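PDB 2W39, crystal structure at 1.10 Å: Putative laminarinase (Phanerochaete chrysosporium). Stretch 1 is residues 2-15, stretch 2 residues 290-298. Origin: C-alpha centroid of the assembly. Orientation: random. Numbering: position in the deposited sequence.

Stretch 1, residues 2-15: TYHLEDNWVGSAFL
Stretch 2 (290-298) DIASVRVYQ

The pairing of the first and last strands of a chain is a familiar way to close a β-sheet protein, and the putative laminarinase of Phanerochaete chrysosporium illustrates how side chains and backbone share the task. Residues 2-9 form one strand and 293-297 the other; they run antiparallel with a marked twist, their N-to-C directions 139° apart, and the two stretches together bury 809 Å².

At the apolar centre, Trp-9, Val-294 and Val-296 project from the same face of the sheet. Asp-7 shares that face, but only its CB approaches Val-296, 4.2 Å from CB of Asp-7 to CB of Val-296, while its carboxylate oxygens are hydrogen-bonded elsewhere in the structure. Trp-9 (chi1 m, chi2 -46°) lays its indole along both valines, each with chi1 t: CE3 of Trp-9 lies 3.6 Å from CG1 of Val-294, which meets the ring at its edge, and CZ3 of Trp-9 lies 3.7 Å from CG2 of Val-296. A broad aromatic suits this position because one side chain can span two alternate residues of the partner strand. Beyond the strand the chain turns through Gly-11, whose phi of 56° favours glycine, and a turn with Ala-13 N hydrogen-bonded to Val-10 O at 3.1 Å leads into a helix. This brings back Phe-14 (chi1 m, chi2 -87°), whose CZ is 3.8 Å from CG2 of Val-294 and 4.3 Å from CG2 of Ile-291, so that Val-294 is covered by two aromatic residues.

The backbone frames this apolar group. Trp-9 and Val-294 form a hydrogen-bonded pair, with Trp-9 N to Val-294 O at 2.9 Å and Val-294 N to Trp-9 O at 3.0 Å. Two residues along, Val-296 N donates to Asp-7 O at 2.9 Å. Here the register slips by one, as Leu-5 pairs with Tyr-297 but Asp-7 with Val-296. The bulge is accommodated at Glu-6 (phi/psi -114/-41°), and Val-296 O accepts from both Glu-6 N at 2.7 Å and Asp-7 N at 3.1 Å. Past it, Gln-298 N donates to His-4 O at 2.9 Å, while His-4 N reaches Gln-298 OXT at 3.0 Å, making the terminal carboxylate part of the ladder.

Around the bulge, Leu-5 (t, p) places CD1 over one face of the Tyr-297 ring, 4.1 Å from its centroid, a CH-π contact. Tyr-297 (chi1 m, chi2 79°) also brings its CB within 3.6 Å of CB of Tyr-3.

The polar edge lies on the sheet face bearing Asn-8 and Arg-295. Asn-8 (chi1 t) leaves the sheet on the face it shares with Arg-295, and the end of its side chain comes nearer to the other strand; Arg-295, extended with chi1 m and chi2 and chi3 t, donates from NE to Asn-8 OD1 at 2.8 Å, near the guanidinium plane. A water accepts from Asn-8 ND2 at 3.0 Å and Arg-295 NH2 at 2.9 Å, completing the link. A second water accepts from Gly-11 N at 2.8 Å and donates to Ile-291 O at 2.9 Å, joining the stretches where the strands part.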

ATOM      1  N   THR A   2      -4.642 -15.717 -18.043  1.00 10.63           N
ATOM      2  CA  THR A   2      -3.416 -15.259 -18.699  1.00 10.28           C
ATOM      3  C   THR A   2      -3.505 -13.767 -18.975  1.00  9.20           C
ATOM      4  O   THR A   2      -4.524 -13.263 -19.459  1.00 10.09           O
ATOM      5  CB  THR A   2      -3.159 -16.040 -20.015  1.00 10.67           C
ATOM      6  OG1 THR A   2      -2.963 -17.422 -19.698  1.00 13.54           O
ATOM      7  CG2 THR A   2      -1.931 -15.538 -20.734  1.00 12.57           C
ATOM      8  N   TYR A   3      -2.426 -13.064 -18.654  1.00  7.35           N
ATOM      9  CA  TYR A   3      -2.341 -11.618 -18.870  1.00  6.75           C
ATOM     10  C   TYR A   3      -0.993 -11.315 -19.495  1.00  6.76           C
ATOM     11  O   TYR A   3      -0.051 -12.126 -19.416  1.00  7.41           O
ATOM     12  CB  TYR A   3      -2.471 -10.833 -17.551  1.00  7.00           C
ATOM     13  CG  TYR A   3      -3.724 -11.060 -16.756  1.00  6.77           C
ATOM     14  CD1 TYR A   3      -4.803 -10.174 -16.845  1.00  8.41           C
ATOM     15  CD2 TYR A   3      -3.835 -12.123 -15.866  1.00  7.02           C
ATOM     16  CE1 TYR A   3      -5.944 -10.359 -16.089  1.00  9.83           C
ATOM     17  CE2 TYR A   3      -4.980 -12.309 -15.104  1.00  7.26           C
ATOM     18  CZ  TYR A   3      -6.025 -11.421 -15.239  1.00  8.54           C
ATOM     19  OH  TYR A   3      -7.181 -11.587 -14.501  1.00  9.69           O
ATOM     20  N   HIS A   4      -0.882 -10.120 -20.059  1.00  6.62           N
ATOM     21  CA  HIS A   4       0.339  -9.700 -20.738  1.00  6.94           C
ATOM     22  C   HIS A   4       0.751  -8.330 -20.251  1.00  6.47           C
ATOM     23  O   HIS A   4      -0.080  -7.499 -19.865  1.00  6.75           O
ATOM     24  CB  HIS A   4       0.151  -9.719 -22.262  1.00  7.53           C
ATOM     25  CG  HIS A   4      -0.179 -11.079 -22.765  1.00  7.44           C
ATOM     26  ND1 HIS A   4      -1.473 -11.526 -22.927  1.00  8.87           N
ATOM     27  CD2 HIS A   4       0.622 -12.137 -23.029  1.00  7.23           C
ATOM     28  CE1 HIS A   4      -1.451 -12.792 -23.326  1.00  8.14           C
ATOM     29  NE2 HIS A   4      -0.190 -13.180 -23.401  1.00  8.88           N
ATOM     30  N   LEU A   5       2.045  -8.068 -20.308  1.00  6.75           N
ATOM     31  CA  LEU A   5       2.597  -6.841 -19.759  1.00  7.02           C
ATOM     32  C   LEU A   5       1.949  -5.612 -20.369  1.00  6.87           C
ATOM     33  O   LEU A   5       1.803  -5.512 -21.599  1.00  7.55           O
ATOM     34  CB  LEU A   5       4.101  -6.824 -20.005  1.00  8.13           C
ATOM     35  CG  LEU A   5       4.925  -5.794 -19.266  1.00  9.00           C
ATOM     36  CD1 LEU A   5       4.825  -5.982 -17.730  1.00  9.52           C
ATOM     37  CD2 LEU A   5       6.368  -5.904 -19.751  1.00 11.32           C
ATOM     38  N   GLU A   6       1.577  -4.679 -19.500  1.00  6.36           N
ATOM     39  CA  GLU A   6       0.971  -3.400 -19.867  1.00  7.41           C
ATOM     40  C   GLU A   6       1.902  -2.235 -19.501  1.00  7.49           C
ATOM     41  O   GLU A   6       2.006  -1.264 -20.247  1.00  9.14           O
ATOM     42  CB  GLU A   6      -0.400  -3.277 -19.171  1.00  8.32           C
ATOM     43  CG  GLU A   6      -1.138  -1.967 -19.338  1.00 10.52           C
ATOM     44  CD  GLU A   6      -1.521  -1.648 -20.766  1.00 11.75           C
ATOM     45  OE1 GLU A   6      -1.558  -2.540 -21.629  1.00 13.09           O
ATOM     46  OE2 GLU A   6      -1.822  -0.464 -21.022  1.00 14.34           O
ATOM     47  N   ASP A   7       2.541  -2.322 -18.335  1.00  7.17           N
ATOM     48  CA  ASP A   7       3.480  -1.308 -17.851  1.00  7.89           C
ATOM     49  C   ASP A   7       4.583  -1.979 -17.078  1.00  7.74           C
ATOM     50  O   ASP A   7       4.338  -2.881 -16.283  1.00  8.49           O
ATOM     51  CB  ASP A   7       2.781  -0.299 -16.940  1.00  8.71           C
ATOM     52  CG  ASP A   7       1.752   0.522 -17.671  1.00  9.71           C
ATOM     53  OD1 ASP A   7       2.149   1.423 -18.446  1.00 12.08           O
ATOM     54  OD2 ASP A   7       0.540   0.272 -17.487  1.00 11.27           O
ATOM     55  N   ASN A   8       5.801  -1.517 -17.306  1.00  8.16           N
ATOM     56  CA  ASN A   8       6.959  -2.025 -16.627  1.00  8.75           C
ATOM     57  C   ASN A   8       7.691  -0.840 -16.032  1.00  8.31           C
ATOM     58  O   ASN A   8       8.369  -0.103 -16.763  1.00 10.29           O
ATOM     59  CB  ASN A   8       7.867  -2.761 -17.621  1.00 10.24           C
ATOM     60  CG  ASN A   8       9.045  -3.419 -16.942  1.00 12.85           C
ATOM     61  OD1 ASN A   8       9.084  -3.537 -15.716  1.00 15.86           O
ATOM     62  ND2 ASN A   8      10.031  -3.830 -17.731  1.00 17.43           N
ATOM     63  N   TRP A   9       7.552  -0.643 -14.722  1.00  7.20           N
ATOM     64  CA  TRP A   9       8.136   0.520 -14.083  1.00  7.62           C
ATOM     65  C   TRP A   9       9.304   0.145 -13.192  1.00  7.17           C
ATOM     66  O   TRP A   9       9.136  -0.575 -12.203  1.00  6.76           O
ATOM     67  CB  TRP A   9       7.072   1.258 -13.287  1.00  7.46           C
ATOM     68  CG  TRP A   9       5.862   1.708 -14.072  1.00  7.22           C
ATOM     69  CD1 TRP A   9       5.839   2.344 -15.283  1.00  7.66           C
ATOM     70  CD2 TRP A   9       4.498   1.591 -13.656  1.00  6.69           C
ATOM     71  NE1 TRP A   9       4.537   2.622 -15.638  1.00  7.44           N
ATOM     72  CE2 TRP A   9       3.696   2.181 -14.651  1.00  6.55           C
ATOM     73  CE3 TRP A   9       3.878   1.013 -12.542  1.00  6.62           C
ATOM     74  CZ2 TRP A   9       2.305   2.234 -14.559  1.00  7.57           C
ATOM     75  CZ3 TRP A   9       2.502   1.080 -12.441  1.00  7.19           C
ATOM     76  CH2 TRP A   9       1.726   1.677 -13.452  1.00  7.34           C
ATOM     77  N   VAL A  10      10.480   0.645 -13.562  1.00  7.45           N
ATOM     78  CA  VAL A  10      11.708   0.449 -12.803  1.00  8.36           C
ATOM     79  C   VAL A  10      12.449   1.782 -12.735  1.00  7.98           C
ATOM     80  O   VAL A  10      12.569   2.487 -13.746  1.00  8.60           O
ATOM     81  CB  VAL A  10      12.614  -0.602 -13.502  1.00  9.00           C
ATOM     82  CG1 VAL A  10      13.967  -0.730 -12.801  1.00 10.16           C
ATOM     83  CG2 VAL A  10      11.911  -1.964 -13.569  1.00 10.17           C
ATOM     84  N   GLY A  11      12.951   2.133 -11.556  1.00  8.30           N
ATOM     85  CA  GLY A  11      13.860   3.283 -11.430  1.00  9.04           C
ATOM     86  C   GLY A  11      13.285   4.573 -11.971  1.00  9.39           C
ATOM     87  O   GLY A  11      12.189   4.979 -11.597  1.00  8.95           O
ATOM     88  N   SER A  12      14.009   5.210 -12.890  1.00  9.85           N
ATOM     89  CA  SER A  12      13.593   6.518 -13.390  1.00 10.31           C
ATOM     90  C   SER A  12      12.247   6.502 -14.138  1.00  9.44           C
ATOM     91  O   SER A  12      11.634   7.554 -14.317  1.00  9.29           O
ATOM     92  CB  SER A  12      14.676   7.108 -14.294  1.00 11.77           C
ATOM     93  OG  SER A  12      14.850   6.295 -15.435  1.00 15.60           O
ATOM     94  N   ALA A  13      11.781   5.324 -14.560  1.00  9.42           N
ATOM     95  CA  ALA A  13      10.488   5.247 -15.256  1.00  9.35           C
ATOM     96  C   ALA A  13       9.376   5.896 -14.438  1.00  8.40           C
ATOM     97  O   ALA A  13       8.468   6.506 -14.989  1.00  8.80           O
ATOM     98  CB  ALA A  13      10.116   3.800 -15.569  1.00  9.71           C
ATOM     99  N   PHE A  14       9.434   5.735 -13.116  1.00  8.15           N
ATOM    100  CA  PHE A  14       8.383   6.256 -12.248  1.00  7.80           C
ATOM    101  C   PHE A  14       8.240   7.771 -12.354  1.00  8.05           C
ATOM    102  O   PHE A  14       7.159   8.303 -12.105  1.00  9.09           O
ATOM    103  CB  PHE A  14       8.643   5.873 -10.789  1.00  8.07           C
ATOM    104  CG  PHE A  14       8.416   4.418 -10.487  1.00  7.24           C
ATOM    105  CD1 PHE A  14       7.142   3.964 -10.139  1.00  6.87           C
ATOM    106  CD2 PHE A  14       9.472   3.516 -10.517  1.00  6.88           C
ATOM    107  CE1 PHE A  14       6.925   2.620  -9.822  1.00  7.73           C
ATOM    108  CE2 PHE A  14       9.273   2.163 -10.216  1.00  7.42           C
ATOM    109  CZ  PHE A  14       7.990   1.712  -9.855  1.00  7.03           C
ATOM    110  N   LEU A  15       9.318   8.465 -12.732  1.00  8.21           N
ATOM    111  CA  LEU A  15       9.279   9.926 -12.832  1.00  8.58           C
ATOM    112  C   LEU A  15       8.466  10.400 -14.025  1.00  9.01           C
ATOM    113  O   LEU A  15       8.049  11.555 -14.053  1.00 10.34           O
ATOM    114  CB  LEU A  15      10.686  10.523 -12.862  1.00  9.82           C
ATOM    115  CG  LEU A  15      11.565  10.149 -11.667  1.00 10.09           C
ATOM    116  CD1 LEU A  15      12.944  10.816 -11.805  1.00 11.44           C
ATOM    117  CD2 LEU A  15      10.910  10.508 -10.333  1.00 10.68           C
ATOM    118  N   ASP A 290      11.813   1.022  -0.697  1.00  5.47           N
ATOM    119  CA  ASP A 290      12.819   0.715  -1.725  1.00  5.76           C
ATOM    120  C   ASP A 290      12.134  -0.306  -2.617  1.00  5.87           C
ATOM    121  O   ASP A 290      11.854  -1.436  -2.174  1.00  6.09           O
ATOM    122  CB  ASP A 290      14.109   0.170  -1.083  1.00  6.91           C
ATOM    123  CG  ASP A 290      15.153  -0.262  -2.105  1.00  8.34           C
ATOM    124  OD1 ASP A 290      14.823  -0.496  -3.274  1.00  8.92           O
ATOM    125  OD2 ASP A 290      16.337  -0.402  -1.705  1.00 13.12           O
ATOM    126  N   ILE A 291      11.803   0.120  -3.831  1.00  5.62           N
ATOM    127  CA  ILE A 291      11.015  -0.680  -4.759  1.00  6.18           C
ATOM    128  C   ILE A 291      11.886  -1.031  -5.962  1.00  5.96           C
ATOM    129  O   ILE A 291      12.503  -0.146  -6.580  1.00  6.56           O
ATOM    130  CB  ILE A 291       9.747   0.090  -5.159  1.00  7.30           C
ATOM    131  CG1 ILE A 291       8.823   0.184  -3.930  1.00  7.85           C
ATOM    132  CG2 ILE A 291       9.036  -0.589  -6.333  1.00  7.85           C
ATOM    133  CD1 ILE A 291       7.738   1.248  -4.020  1.00  9.64           C
ATOM    134  N   ALA A 292      11.971  -2.326  -6.256  1.00  5.87           N
ATOM    135  CA  ALA A 292      12.741  -2.824  -7.394  1.00  6.39           C
ATOM    136  C   ALA A 292      11.969  -2.682  -8.705  1.00  6.62           C
ATOM    137  O   ALA A 292      12.567  -2.378  -9.752  1.00  7.29           O
ATOM    138  CB  ALA A 292      13.140  -4.295  -7.162  1.00  7.15           C
ATOM    139  N   SER A 293      10.654  -2.919  -8.664  1.00  6.09           N
ATOM    140  CA  SER A 293       9.820  -2.777  -9.853  1.00  6.20           C
ATOM    141  C   SER A 293       8.363  -2.792  -9.447  1.00  5.62           C
ATOM    142  O   SER A 293       7.983  -3.375  -8.409  1.00  5.47           O
ATOM    143  CB  SER A 293      10.069  -3.910 -10.860  1.00  7.10           C
ATOM    144  OG  SER A 293       9.785  -5.171 -10.292  1.00  7.84           O
ATOM    145  N   VAL A 294       7.544  -2.176 -10.296  1.00  5.86           N
ATOM    146  CA  VAL A 294       6.093  -2.374 -10.273  1.00  5.72           C
ATOM    147  C   VAL A 294       5.702  -2.680 -11.710  1.00  5.96           C
ATOM    148  O   VAL A 294       6.066  -1.921 -12.614  1.00  6.28           O
ATOM    149  CB  VAL A 294       5.316  -1.163  -9.723  1.00  5.57           C
ATOM    150  CG1 VAL A 294       3.809  -1.401  -9.827  1.00  6.85           C
ATOM    151  CG2 VAL A 294       5.711  -0.881  -8.267  1.00  6.58           C
ATOM    152  N   ARG A 295       5.011  -3.799 -11.926  1.00  5.53           N
ATOM    153  CA  ARG A 295       4.607  -4.211 -13.259  1.00  6.34           C
ATOM    154  C   ARG A 295       3.113  -4.417 -13.267  1.00  5.95           C
ATOM    155  O   ARG A 295       2.539  -4.968 -12.327  1.00  7.01           O
ATOM    156  CB  ARG A 295       5.325  -5.495 -13.669  1.00  7.30           C
ATOM    157  CG  ARG A 295       6.837  -5.267 -13.781  1.00  9.37           C
ATOM    158  CD  ARG A 295       7.620  -6.440 -14.335  1.00 12.35           C
ATOM    159  NE  ARG A 295       9.042  -6.074 -14.446  1.00 14.75           N
ATOM    160  CZ  ARG A 295      10.019  -6.530 -13.659  1.00 14.78           C
ATOM    161  NH1 ARG A 295       9.764  -7.409 -12.700  1.00 15.65           N
ATOM    162  NH2 ARG A 295      11.267  -6.110 -13.840  1.00 17.06           N
ATOM    163  N   VAL A 296       2.489  -3.965 -14.345  1.00  5.36           N
ATOM    164  CA  VAL A 296       1.054  -4.133 -14.506  1.00  5.27           C
ATOM    165  C   VAL A 296       0.814  -4.943 -15.768  1.00  5.14           C
ATOM    166  O   VAL A 296       1.497  -4.740 -16.778  1.00  5.87           O
ATOM    167  CB  VAL A 296       0.326  -2.786 -14.592  1.00  5.94           C
ATOM    168  CG1 VAL A 296      -1.183  -3.017 -14.719  1.00  8.19           C
ATOM    169  CG2 VAL A 296       0.632  -1.931 -13.354  1.00  7.79           C
ATOM    170  N   TYR A 297      -0.159  -5.846 -15.686  1.00  5.19           N
ATOM    171  CA  TYR A 297      -0.535  -6.735 -16.775  1.00  5.62           C
ATOM    172  C   TYR A 297      -2.026  -6.576 -17.018  1.00  5.77           C
ATOM    173  O   TYR A 297      -2.810  -6.371 -16.093  1.00  5.72           O
ATOM    174  CB  TYR A 297      -0.270  -8.192 -16.384  1.00  5.72           C
ATOM    175  CG  TYR A 297       1.179  -8.497 -16.111  1.00  5.78           C
ATOM    176  CD1 TYR A 297       1.764  -8.157 -14.891  1.00  6.17           C
ATOM    177  CD2 TYR A 297       1.951  -9.162 -17.056  1.00  6.75           C
ATOM    178  CE1 TYR A 297       3.099  -8.453 -14.641  1.00  7.07           C
ATOM    179  CE2 TYR A 297       3.276  -9.461 -16.810  1.00  6.99           C
ATOM    180  CZ  TYR A 297       3.850  -9.097 -15.600  1.00  7.22           C
ATOM    181  OH  TYR A 297       5.174  -9.397 -15.332  1.00  8.12           O
ATOM    182  N   GLN A 298      -2.430  -6.728 -18.278  1.00  6.56           N
ATOM    183  CA  GLN A 298      -3.837  -6.708 -18.678  1.00  8.07           C
ATOM    184  C   GLN A 298      -4.072  -7.729 -19.771  1.00  8.84           C
ATOM    185  O   GLN A 298      -5.232  -8.074 -20.020  1.00 10.69           O
ATOM    186  CB  GLN A 298      -4.226  -5.367 -19.277  1.00 10.87           C
ATOM    187  CG  GLN A 298      -4.350  -4.254 -18.308  1.00 13.17           C
ATOM    188  CD  GLN A 298      -4.686  -2.920 -18.971  1.00 13.42           C
ATOM    189  OE1 GLN A 298      -4.902  -2.803 -20.191  1.00 17.09           O
ATOM    190  NE2 GLN A 298      -4.737  -1.923 -18.171  1.00 12.76           N
ATOM    191  OXT GLN A 298      -3.102  -8.143 -20.428  1.00  9.50           O
TER
HETATM  192  O   HOH W   1      12.443  -4.718 -16.104  1.00 24.52           O
HETATM  193  O   HOH W   2      12.789   0.413  -9.390  1.00  9.19           O